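Local coordinates for glycoside hydrolase family 81 (Clostridium thermocellum, PDB 6FOP), which probably hydrolyses beta-1,3-glucans such as laminarin, as a family 81 glycoside hydrolase of the cellulosome, at residues Y522-T525 and T526-A530. Numbering follows the deposited sequence. Where two conformers were deposited one is given.
Sequences YLYT and TEVEA
From Tyr522 to Ala530 the chain runs as unbroken alpha-helix, about two and a half turns within helix 514-534 of the family 81 C-terminal domain, on a stretch that is almost wholly buried. Regular i to i+4 bonds join the turns: Glu527 N to Leu523 O, Val528 N to Tyr524 O, and Glu529 N to Thr525 O. The carbonyl of Tyr522 takes two donors from Thr526, whose N and OG1 reach Tyr522 O from opposite faces of the carbonyl plane, OG1 at 2.8 Å. With OG1 beside its own backbone N (chi1 -56°), the hydroxyl folds back on the preceding turn, and the bond to Tyr522 O satisfies it in this buried setting. On another side, Tyr524 and Val528 point the same way, and CG2 of Val528 makes a CH-pi contact over the centre of the Tyr524 ring, 4.2 Å from the centroid; the phenol OH continues to the carbonyl of Ala584. Glu527 turns its carboxylate to Ser477 OG and Trp501 NE1 on OE1 and to Gln491 NE2 on OE2. Glu529, bent at chi2 (-72°), leans back toward the preceding turn, and a water bridges the two, donating to Glu529 OE2 and, at 2.8 Å, to Thr525 O.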
loop_
_atom_site.group_PDB
_atom_site.type_symbol
_atom_site.label_atom_id
_atom_site.label_comp_id
_atom_site.label_asym_id
_atom_site.label_seq_id
_atom_site.Cartn_x
_atom_site.Cartn_y
_atom_site.Cartn_z
ATOM N N TYR A 522 -3.168 10.326 5.334
ATOM C CA TYR A 522 -3.926 9.064 5.256
ATOM C C TYR A 522 -3.060 7.898 4.778
ATOM O O TYR A 522 -2.965 6.823 5.415
ATOM C CB TYR A 522 -5.162 9.271 4.357
ATOM C CG TYR A 522 -5.797 7.996 3.801
ATOM C CD1 TYR A 522 -6.494 7.127 4.633
ATOM C CD2 TYR A 522 -5.655 7.642 2.470
ATOM C CE1 TYR A 522 -7.066 5.958 4.144
ATOM C CE2 TYR A 522 -6.207 6.459 1.990
ATOM C CZ TYR A 522 -6.905 5.638 2.821
ATOM O OH TYR A 522 -7.442 4.471 2.325
ATOM N N LEU A 523 -2.415 8.098 3.630
ATOM C CA LEU A 523 -1.576 7.035 3.059
ATOM C C LEU A 523 -0.411 6.665 3.946
ATOM O O LEU A 523 -0.143 5.488 4.191
ATOM C CB LEU A 523 -1.101 7.430 1.662
ATOM C CG LEU A 523 -2.204 7.665 0.625
ATOM C CD1 LEU A 523 -1.652 8.376 -0.608
ATOM C CD2 LEU A 523 -2.844 6.331 0.221
ATOM N N TYR A 524 0.325 7.683 4.372
ATOM C CA TYR A 524 1.507 7.491 5.188
ATOM C C TYR A 524 1.193 6.787 6.493
ATOM O O TYR A 524 1.817 5.778 6.851
ATOM C CB TYR A 524 2.137 8.870 5.467
ATOM C CG TYR A 524 3.313 8.848 6.418
ATOM C CD1 TYR A 524 4.603 8.567 5.982
ATOM C CD2 TYR A 524 3.126 9.078 7.768
ATOM C CE1 TYR A 524 5.666 8.534 6.883
ATOM C CE2 TYR A 524 4.190 9.069 8.658
ATOM C CZ TYR A 524 5.454 8.789 8.215
ATOM O OH TYR A 524 6.487 8.774 9.111
ATOM N N THR A 525 0.227 7.318 7.233
ATOM C CA THR A 525 -0.094 6.781 8.540
ATOM C C THR A 525 -0.578 5.339 8.436
ATOM O O THR A 525 -0.182 4.470 9.208
ATOM C CB THR A 525 -1.123 7.693 9.224
ATOM O OG1 THR A 525 -0.614 9.054 9.271
ATOM C CG2 THR A 525 -1.402 7.235 10.628
ATOM N N THR A 526 -1.440 5.090 7.442
ATOM C CA THR A 526 -1.996 3.748 7.310
ATOM C C THR A 526 -0.909 2.751 6.861
ATOM O O THR A 526 -0.785 1.674 7.452
ATOM C CB THR A 526 -3.164 3.742 6.342
ATOM O OG1 THR A 526 -4.154 4.692 6.750
ATOM C CG2 THR A 526 -3.800 2.348 6.321
ATOM N N GLU A 527 -0.101 3.097 5.843
ATOM C CA GLU A 527 0.949 2.184 5.425
ATOM C C GLU A 527 1.909 1.854 6.550
ATOM O O GLU A 527 2.305 0.694 6.721
ATOM C CB GLU A 527 1.660 2.685 4.161
ATOM C CG GLU A 527 2.512 1.602 3.507
ATOM C CD GLU A 527 2.195 1.280 2.052
ATOM O OE1 GLU A 527 1.496 2.078 1.371
ATOM O OE2 GLU A 527 2.619 0.185 1.600
ATOM N N VAL A 528 2.250 2.852 7.355
ATOM C CA VAL A 528 3.138 2.604 8.486
ATOM C C VAL A 528 2.496 1.571 9.440
ATOM O O VAL A 528 3.166 0.650 9.922
ATOM C CB VAL A 528 3.467 3.913 9.222
ATOM C CG1 VAL A 528 4.089 3.628 10.587
ATOM C CG2 VAL A 528 4.439 4.759 8.374
ATOM N N GLU A 529 1.204 1.734 9.711
ATOM C CA GLU A 529 0.510 0.787 10.609
ATOM C C GLU A 529 0.536 -0.637 10.031
ATOM O O GLU A 529 0.806 -1.615 10.762
ATOM C CB GLU A 529 -0.935 1.208 10.834
ATOM C CG GLU A 529 -1.084 2.456 11.662
ATOM C CD GLU A 529 -0.767 2.269 13.135
ATOM O OE1 GLU A 529 -0.935 1.149 13.681
ATOM O OE2 GLU A 529 -0.407 3.265 13.774
ATOM N N ALA A 530 0.306 -0.766 8.717
ATOM C CA ALA A 530 0.376 -2.078 8.075
ATOM C C ALA A 530 1.801 -2.659 8.119
ATOM O O ALA A 530 2.000 -3.842 8.397
ATOM C CB ALA A 530 -0.143 -2.002 6.640
HETATM O O HOH W 1 0.977 4.823 11.746
#